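Local coordinates for protein tRNA (cytosine(38)-C(5))-methyltransferase (Schizosaccharomyces pombe, PDB 6FDF) that methylates cytosine 38 in the anticodon loop of tRNA(Asp), and less efficiently tRNA(Glu), using S-adenosyl-L-methionine as methyl donor, without DNA-methylating activity, at residues Ile124-Val127 with Gln128-Glu132; Lys134-Glu137 with Glu138-Val142; Lys141-Asn145 with Cys146-Leu150; Gly153-Ser156 with Pro157-Asn161. All coordinates share one frame; numbering follows the deposited sequence.

Contact 1. Residues Ile124-Val127 with Gln128-Glu132; sequences IENV and QGFEE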
loop_
_atom_site.group_PDB
_atom_site.type_symbol
_atom_site.label_atom_id
_atom_site.label_comp_id
_atom_site.label_asym_id
_atom_site.label_seq_id
_atom_site.Cartn_x
_atom_site.Cartn_y
_atom_site.Cartn_z
ATOM N N ILE A 124 1.127 -11.525 0.637
ATOM C CA ILE A 124 -0.065 -11.013 -0.028
ATOM C C ILE A 124 -0.602 -9.849 0.791
ATOM O O ILE A 124 -0.722 -9.959 2.015
ATOM C CB ILE A 124 -1.139 -12.107 -0.177
ATOM C CG1 ILE A 124 -0.541 -13.353 -0.838
ATOM C CG2 ILE A 124 -2.311 -11.599 -1.021
ATOM C CD1 ILE A 124 -1.511 -14.510 -0.908
ATOM N N GLU A 125 -0.931 -8.748 0.123
ATOM C CA GLU A 125 -1.538 -7.591 0.774
ATOM C C GLU A 125 -2.846 -7.255 0.068
ATOM O O GLU A 125 -2.942 -7.356 -1.157
ATOM C CB GLU A 125 -0.586 -6.385 0.747
ATOM C CG GLU A 125 -1.049 -5.209 1.593
ATOM C CD GLU A 125 -1.712 -4.111 0.783
ATOM O OE1 GLU A 125 -1.960 -4.313 -0.422
ATOM O OE2 GLU A 125 -1.967 -3.033 1.358
ATOM N N ASN A 126 -3.864 -6.870 0.831
ATOM C CA ASN A 126 -5.133 -6.512 0.211
ATOM C C ASN A 126 -5.920 -5.614 1.159
ATOM O O ASN A 126 -5.496 -5.345 2.285
ATOM C CB ASN A 126 -5.934 -7.760 -0.162
ATOM C CG ASN A 126 -6.651 -7.601 -1.482
ATOM O OD1 ASN A 126 -7.820 -7.221 -1.523
ATOM N ND2 ASN A 126 -5.940 -7.855 -2.574
ATOM N N VAL A 127 -7.073 -5.147 0.688
ATOM C CA VAL A 127 -7.932 -4.292 1.504
ATOM C C VAL A 127 -8.654 -5.122 2.554
ATOM O O VAL A 127 -8.874 -6.331 2.396
ATOM C CB VAL A 127 -8.937 -3.516 0.630
ATOM C CG1 VAL A 127 -8.204 -2.675 -0.409
ATOM C CG2 VAL A 127 -9.912 -4.471 -0.030
ATOM N N GLN A 128 -9.012 -4.464 3.656
ATOM C CA GLN A 128 -9.838 -5.100 4.670
ATOM C C GLN A 128 -11.133 -5.605 4.044
ATOM O O GLN A 128 -11.766 -4.919 3.237
ATOM C CB GLN A 128 -10.136 -4.112 5.796
ATOM C CG GLN A 128 -10.905 -4.705 6.960
ATOM C CD GLN A 128 -11.003 -3.746 8.128
ATOM O OE1 GLN A 128 -10.883 -2.533 7.959
ATOM N NE2 GLN A 128 -11.228 -4.285 9.320
ATOM N N GLY A 129 -11.535 -6.804 4.432
ATOM C CA GLY A 129 -12.668 -7.461 3.829
ATOM C C GLY A 129 -12.293 -8.493 2.790
ATOM O O GLY A 129 -13.132 -9.322 2.427
ATOM N N PHE A 130 -11.050 -8.464 2.304
ATOM C CA PHE A 130 -10.559 -9.574 1.497
ATOM C C PHE A 130 -10.714 -10.887 2.247
ATOM O O PHE A 130 -11.012 -11.924 1.643
ATOM C CB PHE A 130 -9.094 -9.350 1.112
ATOM C CG PHE A 130 -8.502 -10.479 0.301
ATOM C CD1 PHE A 130 -8.793 -10.610 -1.047
ATOM C CD2 PHE A 130 -7.666 -11.415 0.895
ATOM C CE1 PHE A 130 -8.257 -11.654 -1.792
ATOM C CE2 PHE A 130 -7.126 -12.459 0.154
ATOM C CZ PHE A 130 -7.424 -12.572 -1.192
ATOM N N GLU A 131 -10.535 -10.859 3.573
ATOM C CA GLU A 131 -10.507 -12.098 4.344
ATOM C C GLU A 131 -11.820 -12.862 4.270
ATOM O O GLU A 131 -11.827 -14.076 4.499
ATOM C CB GLU A 131 -10.151 -11.819 5.807
ATOM C CG GLU A 131 -11.241 -11.144 6.620
ATOM C CD GLU A 131 -11.346 -9.655 6.349
ATOM O OE1 GLU A 131 -10.582 -9.140 5.502
ATOM O OE2 GLU A 131 -12.184 -8.994 7.000
ATOM N N GLU A 132 -12.924 -12.187 3.953
ATOM C CA GLU A 132 -14.225 -12.833 3.851
ATOM C C GLU A 132 -14.596 -13.205 2.423
ATOM O O GLU A 132 -15.707 -13.695 2.199
ATOM C CB GLU A 132 -15.314 -11.928 4.441
ATOM C CG GLU A 132 -15.202 -11.722 5.941
ATOM C CD GLU A 132 -16.283 -10.812 6.484
ATOM O OE1 GLU A 132 -17.038 -10.236 5.672
ATOM O OE2 GLU A 132 -16.381 -10.679 7.722
#

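Contact 2. Residues Lys134-Glu137 with Glu138-Val142; sequences KAAE and ECRKV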
loop_
_atom_site.group_PDB
_atom_site.type_symbol
_atom_site.label_atom_id
_atom_site.label_comp_id
_atom_site.label_asym_id
_atom_site.label_seq_id
_atom_site.Cartn_x
_atom_site.Cartn_y
_atom_site.Cartn_z
ATOM N N LYS A 134 -14.543 -14.869 -1.556
ATOM C CA LYS A 134 -14.338 -16.150 -2.225
ATOM C C LYS A 134 -12.906 -16.293 -2.725
ATOM O O LYS A 134 -12.347 -17.397 -2.705
ATOM C CB LYS A 134 -15.332 -16.305 -3.381
ATOM C CG LYS A 134 -16.782 -16.473 -2.931
ATOM C CD LYS A 134 -17.750 -16.601 -4.108
ATOM C CE LYS A 134 -18.178 -15.241 -4.656
ATOM N NZ LYS A 134 -17.201 -14.678 -5.634
ATOM N N ALA A 135 -12.289 -15.190 -3.151
ATOM C CA ALA A 135 -10.896 -15.241 -3.585
ATOM C C ALA A 135 -9.974 -15.650 -2.441
ATOM O O ALA A 135 -9.025 -16.417 -2.646
ATOM C CB ALA A 135 -10.476 -13.888 -4.156
ATOM N N ALA A 136 -10.226 -15.143 -1.226
ATOM C CA ALA A 136 -9.413 -15.563 -0.088
ATOM C C ALA A 136 -9.639 -17.036 0.229
ATOM O O ALA A 136 -8.699 -17.748 0.603
ATOM C CB ALA A 136 -9.720 -14.708 1.142
ATOM N N GLU A 137 -10.875 -17.511 0.084
ATOM C CA GLU A 137 -11.147 -18.920 0.332
ATOM C C GLU A 137 -10.377 -19.791 -0.652
ATOM O O GLU A 137 -9.779 -20.803 -0.268
ATOM C CB GLU A 137 -12.650 -19.181 0.244
ATOM C CG GLU A 137 -13.075 -20.609 0.507
ATOM C CD GLU A 137 -14.555 -20.819 0.234
ATOM O OE1 GLU A 137 -15.353 -19.932 0.599
ATOM O OE2 GLU A 137 -14.918 -21.863 -0.347
ATOM N N GLU A 138 -10.350 -19.384 -1.923
ATOM C CA GLU A 138 -9.596 -20.125 -2.931
ATOM C C GLU A 138 -8.100 -20.053 -2.663
ATOM O O GLU A 138 -7.377 -21.037 -2.861
ATOM C CB GLU A 138 -9.919 -19.588 -4.325
ATOM C CG GLU A 138 -11.365 -19.822 -4.742
ATOM C CD GLU A 138 -11.715 -21.295 -4.792
ATOM O OE1 GLU A 138 -10.976 -22.055 -5.456
ATOM O OE2 GLU A 138 -12.720 -21.693 -4.163
ATOM N N CYS A 139 -7.623 -18.899 -2.199
ATOM C CA CYS A 139 -6.205 -18.738 -1.890
ATOM C C CYS A 139 -5.778 -19.647 -0.738
ATOM O O CYS A 139 -4.765 -20.349 -0.835
ATOM C CB CYS A 139 -5.915 -17.275 -1.567
ATOM S SG CYS A 139 -4.227 -16.967 -1.001
ATOM N N ARG A 140 -6.523 -19.636 0.374
ATOM C CA ARG A 140 -6.174 -20.516 1.491
ATOM C C ARG A 140 -6.157 -21.976 1.056
ATOM O O ARG A 140 -5.289 -22.752 1.479
ATOM C CB ARG A 140 -7.159 -20.339 2.653
ATOM C CG ARG A 140 -7.266 -18.926 3.185
ATOM C CD ARG A 140 -8.112 -18.871 4.450
ATOM N NE ARG A 140 -8.339 -17.492 4.863
ATOM C CZ ARG A 140 -9.402 -16.771 4.517
ATOM N NH1 ARG A 140 -9.506 -15.514 4.923
ATOM N NH2 ARG A 140 -10.370 -17.311 3.788
ATOM N N LYS A 141 -7.101 -22.361 0.198
ATOM C CA LYS A 141 -7.223 -23.752 -0.223
ATOM C C LYS A 141 -6.010 -24.205 -1.034
ATOM O O LYS A 141 -5.427 -25.262 -0.758
ATOM C CB LYS A 141 -8.516 -23.921 -1.022
ATOM C CG LYS A 141 -8.979 -25.342 -1.212
ATOM C CD LYS A 141 -10.504 -25.406 -1.303
ATOM C CE LYS A 141 -11.070 -24.338 -2.230
ATOM N NZ LYS A 141 -12.563 -24.418 -2.323
ATOM N N VAL A 142 -5.607 -23.422 -2.036
ATOM C CA VAL A 142 -4.494 -23.858 -2.877
ATOM C C VAL A 142 -3.178 -23.783 -2.109
ATOM O O VAL A 142 -2.290 -24.624 -2.296
ATOM C CB VAL A 142 -4.444 -23.052 -4.190
ATOM C CG1 VAL A 142 -4.111 -21.590 -3.936
ATOM C CG2 VAL A 142 -3.444 -23.682 -5.158
#

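Contact 3. Residues Lys141-Asn145 with Cys146-Leu150; sequences KVLRN and CGYNL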
loop_
_atom_site.group_PDB
_atom_site.type_symbol
_atom_site.label_atom_id
_atom_site.label_comp_id
_atom_site.label_asym_id
_atom_site.label_seq_id
_atom_site.Cartn_x
_atom_site.Cartn_y
_atom_site.Cartn_z
ATOM N N LYS A 141 -7.101 -22.361 0.198
ATOM C CA LYS A 141 -7.223 -23.752 -0.223
ATOM C C LYS A 141 -6.010 -24.205 -1.034
ATOM O O LYS A 141 -5.427 -25.262 -0.758
ATOM C CB LYS A 141 -8.516 -23.921 -1.022
ATOM C CG LYS A 141 -8.979 -25.342 -1.212
ATOM C CD LYS A 141 -10.504 -25.406 -1.303
ATOM C CE LYS A 141 -11.070 -24.338 -2.230
ATOM N NZ LYS A 141 -12.563 -24.418 -2.323
ATOM N N VAL A 142 -5.607 -23.422 -2.036
ATOM C CA VAL A 142 -4.494 -23.858 -2.877
ATOM C C VAL A 142 -3.178 -23.783 -2.109
ATOM O O VAL A 142 -2.290 -24.624 -2.296
ATOM C CB VAL A 142 -4.444 -23.052 -4.190
ATOM C CG1 VAL A 142 -4.111 -21.590 -3.936
ATOM C CG2 VAL A 142 -3.444 -23.682 -5.158
ATOM N N LEU A 143 -3.025 -22.786 -1.232
ATOM C CA LEU A 143 -1.804 -22.689 -0.437
ATOM C C LEU A 143 -1.687 -23.863 0.528
ATOM O O LEU A 143 -0.619 -24.476 0.649
ATOM C CB LEU A 143 -1.757 -21.354 0.311
ATOM C CG LEU A 143 -1.588 -20.097 -0.544
ATOM C CD1 LEU A 143 -1.427 -18.858 0.337
ATOM C CD2 LEU A 143 -0.407 -20.235 -1.494
ATOM N N ARG A 144 -2.773 -24.179 1.242
ATOM C CA ARG A 144 -2.778 -25.354 2.112
ATOM C C ARG A 144 -2.463 -26.628 1.331
ATOM O O ARG A 144 -1.655 -27.456 1.772
ATOM C CB ARG A 144 -4.133 -25.484 2.815
ATOM C CG ARG A 144 -4.346 -26.823 3.525
ATOM C CD ARG A 144 -5.760 -26.979 4.100
ATOM N NE ARG A 144 -6.759 -27.352 3.100
ATOM C CZ ARG A 144 -7.787 -26.587 2.741
ATOM N NH1 ARG A 144 -7.963 -25.399 3.306
ATOM N NH2 ARG A 144 -8.647 -27.014 1.824
ATOM N N ASN A 145 -3.066 -26.788 0.153
ATOM C CA ASN A 145 -2.824 -27.989 -0.640
ATOM C C ASN A 145 -1.401 -28.050 -1.182
ATOM O O ASN A 145 -0.875 -29.149 -1.399
ATOM C CB ASN A 145 -3.836 -28.072 -1.783
ATOM C CG ASN A 145 -5.212 -28.468 -1.303
ATOM O OD1 ASN A 145 -5.379 -28.936 -0.172
ATOM N ND2 ASN A 145 -6.211 -28.279 -2.154
ATOM N N CYS A 146 -0.764 -26.905 -1.414
ATOM C CA CYS A 146 0.620 -26.878 -1.865
ATOM C C CYS A 146 1.617 -26.821 -0.711
ATOM O O CYS A 146 2.793 -26.520 -0.939
ATOM C CB CYS A 146 0.849 -25.707 -2.821
ATOM S SG CYS A 146 0.082 -25.931 -4.443
ATOM N N GLY A 147 1.180 -27.112 0.511
ATOM C CA GLY A 147 2.103 -27.287 1.614
ATOM C C GLY A 147 2.528 -26.022 2.324
ATOM O O GLY A 147 3.490 -26.065 3.100
ATOM N N TYR A 148 1.845 -24.902 2.095
ATOM C CA TYR A 148 2.198 -23.658 2.766
ATOM C C TYR A 148 1.560 -23.560 4.145
ATOM O O TYR A 148 0.435 -24.015 4.374
ATOM C CB TYR A 148 1.779 -22.444 1.935
ATOM C CG TYR A 148 2.607 -22.250 0.689
ATOM C CD1 TYR A 148 2.276 -22.901 -0.498
ATOM C CD2 TYR A 148 3.737 -21.434 0.700
ATOM C CE1 TYR A 148 3.032 -22.735 -1.634
ATOM C CE2 TYR A 148 4.505 -21.262 -0.437
ATOM C CZ TYR A 148 4.141 -21.918 -1.603
ATOM O OH TYR A 148 4.886 -21.766 -2.748
ATOM N N ASN A 149 2.302 -22.936 5.061
ATOM C CA ASN A 149 1.806 -22.500 6.361
ATOM C C ASN A 149 1.449 -21.023 6.220
ATOM O O ASN A 149 2.336 -20.188 6.019
ATOM C CB ASN A 149 2.869 -22.724 7.438
ATOM C CG ASN A 149 2.352 -22.482 8.845
ATOM O OD1 ASN A 149 1.602 -21.535 9.089
ATOM N ND2 ASN A 149 2.774 -23.327 9.788
ATOM N N LEU A 150 0.156 -20.712 6.269
ATOM C CA LEU A 150 -0.344 -19.357 6.052
ATOM C C LEU A 150 -0.821 -18.747 7.364
ATOM O O LEU A 150 -1.622 -19.356 8.083
ATOM C CB LEU A 150 -1.488 -19.352 5.034
ATOM C CG LEU A 150 -2.202 -18.016 4.790
ATOM C CD1 LEU A 150 -1.312 -17.040 4.039
ATOM C CD2 LEU A 150 -3.514 -18.231 4.036
HETATM O O HOH W 1 -0.221 -27.056 4.108
#

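Contact 4. Residues Gly153-Ser156 with Pro157-Asn161; sequences GILS and PNQFN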
loop_
_atom_site.group_PDB
_atom_site.type_symbol
_atom_site.label_atom_id
_atom_site.label_comp_id
_atom_site.label_asym_id
_atom_site.label_seq_id
_atom_site.Cartn_x
_atom_site.Cartn_y
_atom_site.Cartn_z
ATOM N N GLY A 153 -3.751 -11.493 8.996
ATOM C CA GLY A 153 -4.282 -10.550 9.966
ATOM C C GLY A 153 -4.531 -9.203 9.326
ATOM O O GLY A 153 -4.133 -8.944 8.187
ATOM N N ILE A 154 -5.216 -8.345 10.084
ATOM C CA ILE A 154 -5.485 -6.967 9.689
ATOM C C ILE A 154 -4.607 -6.051 10.529
ATOM O O ILE A 154 -4.589 -6.157 11.763
ATOM C CB ILE A 154 -6.971 -6.607 9.873
ATOM C CG1 ILE A 154 -7.868 -7.660 9.226
ATOM C CG2 ILE A 154 -7.265 -5.213 9.323
ATOM C CD1 ILE A 154 -7.817 -7.661 7.730
ATOM N N LEU A 155 -3.893 -5.147 9.863
ATOM C CA LEU A 155 -2.976 -4.233 10.525
ATOM C C LEU A 155 -3.141 -2.844 9.926
ATOM O O LEU A 155 -3.408 -2.694 8.732
ATOM C CB LEU A 155 -1.513 -4.693 10.392
ATOM C CG LEU A 155 -1.166 -6.048 11.014
ATOM C CD1 LEU A 155 0.182 -6.546 10.504
ATOM C CD2 LEU A 155 -1.161 -5.942 12.536
ATOM N N SER A 156 -2.972 -1.829 10.768
ATOM C CA SER A 156 -3.019 -0.453 10.307
ATOM C C SER A 156 -1.784 0.280 10.807
ATOM O O SER A 156 -1.242 -0.067 11.862
ATOM C CB SER A 156 -4.290 0.246 10.824
ATOM O OG SER A 156 -4.295 1.631 10.513
ATOM N N PRO A 157 -1.318 1.299 10.077
ATOM C CA PRO A 157 -0.113 2.017 10.528
ATOM C C PRO A 157 -0.272 2.655 11.899
ATOM O O PRO A 157 0.720 2.809 12.624
ATOM C CB PRO A 157 0.106 3.061 9.422
ATOM C CG PRO A 157 -0.552 2.467 8.212
ATOM C CD PRO A 157 -1.752 1.732 8.735
ATOM N N ASN A 158 -1.489 3.034 12.287
ATOM C CA ASN A 158 -1.624 3.669 13.593
ATOM C C ASN A 158 -1.493 2.680 14.747
ATOM O O ASN A 158 -1.631 3.087 15.906
ATOM C CB ASN A 158 -2.945 4.447 13.683
ATOM C CG ASN A 158 -4.171 3.586 13.429
ATOM O OD1 ASN A 158 -4.175 2.380 13.681
ATOM N ND2 ASN A 158 -5.236 4.218 12.943
ATOM N N GLN A 159 -1.210 1.408 14.463
ATOM C CA GLN A 159 -0.775 0.460 15.482
ATOM C C GLN A 159 0.734 0.465 15.659
ATOM O O GLN A 159 1.249 -0.238 16.536
ATOM C CB GLN A 159 -1.230 -0.955 15.119
ATOM C CG GLN A 159 -2.724 -1.128 15.000
ATOM C CD GLN A 159 -3.092 -2.535 14.579
ATOM O OE1 GLN A 159 -2.874 -2.923 13.433
ATOM N NE2 GLN A 159 -3.629 -3.315 15.511
ATOM N N PHE A 160 1.447 1.227 14.831
ATOM C CA PHE A 160 2.901 1.260 14.818
ATOM C C PHE A 160 3.389 2.696 14.976
ATOM O O PHE A 160 4.469 3.046 14.494
ATOM C CB PHE A 160 3.446 0.645 13.528
ATOM C CG PHE A 160 3.059 -0.800 13.323
ATOM C CD1 PHE A 160 1.851 -1.130 12.719
ATOM C CD2 PHE A 160 3.902 -1.827 13.722
ATOM C CE1 PHE A 160 1.491 -2.455 12.517
ATOM C CE2 PHE A 160 3.548 -3.158 13.526
ATOM C CZ PHE A 160 2.341 -3.471 12.925
ATOM N N ASN A 161 2.603 3.534 15.660
ATOM C CA ASN A 161 2.972 4.926 15.937
ATOM C C ASN A 161 3.162 5.712 14.651
ATOM O O ASN A 161 4.113 6.482 14.503
ATOM C CB ASN A 161 4.228 5.020 16.778
ATOM C CG ASN A 161 4.480 6.412 17.337
ATOM O OD1 ASN A 161 3.559 7.209 17.503
ATOM N ND2 ASN A 161 5.743 6.701 17.646
#

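Contact 1. Residues Ile124-Val127 with Gln128-Glu132
V127 and F130 are joined by a backbone hydrogen bond: F130 N donates to V127 O at 3.0 Å, with an N-H...O angle of 162°. This bond closes a type II beta turn through Q128 and G129. The positive phi of G129, 99°, places its backbone where a side chain would press on the preceding carbonyl oxygen, so glycine suits the site.

Two further polar links lie within the two halves of the bend. E131 folds back so that OE1 receives G129 N at 2.7 Å on the syn side of the carboxylate. On the strand, N126 OD1 takes a weak bond from V127 N at 3.1 Å, while N126 ND2 also reaches P83 O weakly.

The van der Waals part is the amide of N126 against the ring of F130. The two side chains cross at about a right angle, N126 OD1 standing 3.6 Å from F130 CD1 and N126 CB 3.8 Å from F130 CG. F130 CG stands opposite the residue's own N (chi1 179°), and the side chain comes within about 4 Å of that of C85, the predicted active-site cysteine; W169 meets the ring as well.

E125, N126 and V127 spell the ENV signature of motif VI in C5-methyltransferases, here leaving the central sheet beside the predicted catalytic cysteine.

Contact 2. Residues Lys134-Glu137 with Glu138-Val142
A136 and R140 meet one helical turn apart, joined by the straightest backbone bond of the group: R140 N donates to A136 O at 2.9 Å with an N-H...O angle of 175°. The arginine chain, extended from CG to NE, then lays its guanidinium over A136, whose CB lies over one face of the group, 3.8 Å from R140 NH2. R140 CG sits 3.2 Å from A136 O, so the aliphatic stem is packed against the same carbonyl. The guanidinium is fixed from outside: NE pairs with E152 OE1 and NH1 donates to E131 O.

The close side continues at C139, whose CB rests 3.4 Å from A135 O and whose side chain packs on F105 and L109 of helix 103-111. A135 and A136 both touch F130. Bonds from E138 N to K134 O, C139 N to A135 O and K141 N to E137 O continue the i to i+4 ladder of helix 134-145, which follows strand 121-127 and packs against the Rossmann-like methyltransferase sheet, C139 meeting I124 of that strand.

The exposed side is held far more loosely. E137 and K141 run alongside each other and point the same way, yet E137 OE2 stays 4.0 Å from K141 NZ, a long salt bridge. K141 NZ faces both carboxylates from one side, and its positive charge probably offsets the repulsion between their OE2 atoms, 4.4 Å apart. E138, bent at chi2 (-61°), brings its OE2 to 3.3 Å from K141 NZ in a salt bridge whose hydrogen bond is weak, making a three-residue network.

Contact 3. Residues Lys141-Asn145 with Cys146-Leu150
L143 and Y148 form the apolar centre: L143 CD2 lies over one face of the tyrosine ring, 3.9 Å from Y148 CD1, and the leucine's other methyl, CD1, meets L150 CD1 at 4.1 Å. In L143, chi1 of -68° sets CG anti to the carbonyl carbon, and chi2 of -175° spreads the methyls to separate partners on the following strand. I122 of strand 121-127 touches both L143 and Y148.

Beside these groups, L143 O lies in the plane of the tyrosine ring at its edge. It also accepts Y148 N at 2.9 Å with an N-H...O angle of 160°. With G147 N bonded to R144 O at 3.1 Å, this makes a Schellman motif ending helix 134-145. G147, with positive phi, is its C-prime residue. C146 N still keeps the helical bond to V142 O, at 2.9 Å.

Further out, one water donates to R144 O at 2.8 Å and to Y148 O at 3.1 Å, bridging helix end and strand start. The far end of Y148 is held by its hydroxyl bonding to P119 O. L143 O and R144 O, lacking i+4 amide bonds, are satisfied by later amides and the water, G147 N approaching R144 O from above its carbonyl plane, so the helix can end without stranding these acceptors.

Contact 4. Residues Gly153-Ser156 with Pro157-Asn161
S156 N donates to Q159 OE1 at 2.9 Å with an N-H...O angle of 159°. With CG anti to the carbonyl carbon and the chain extended beyond it, Q159 reaches back and crosses L155 at about a right angle, bringing OE1 to 3.2 Å from L155 CA and 3.6 Å from L155 CD2.

S156 and Q159 are tied a second time, Q159 N giving a 3.0 Å bond to S156 O. Here the donor stands above the carbonyl plane, 48° out of it. S156 O also lies in the plane of the F160 ring at its edge, 3.4 Å from F160 CD1, and the ring's far corner CZ approaches L155 CD2. F187 stacks on F160, while Y323 and V320 of helix 318-328 also adjoin it.

S156 OG, placed anti to the backbone N (chi1 174°), points to other partners: R166 N bonds to it, and N158 OD1 lies 3.3 Å from S156 OG, a weak contact.

A side chain returning to the amide just before a 3-10 turn resembles one half of a capping box. It marks the exit from strand 148-155, the edge strand of the Rossmann-like methyltransferase sheet.

The four contacts follow one another along the chain and trace a strand-helix-strand passage of the seven-stranded sheet. Contact 1 leaves strand 121-127, contact 2 occupies helix 134-145, contact 3 turns from that helix into strand 148-155, and contact 4 ends that strand. Contacts 2 and 3 share K141 and V142, their centres about 9 Å apart; contacts 3 and 4 lie at opposite ends of the edge strand, their centres about 26 Å apart. Contact 1 touches both contact 2 and contact 4, in the latter case where I154 packs on E131 and Q128. The helix and the edge strand both pack on the turn that follows the ENV motif, near the predicted active-site cysteine.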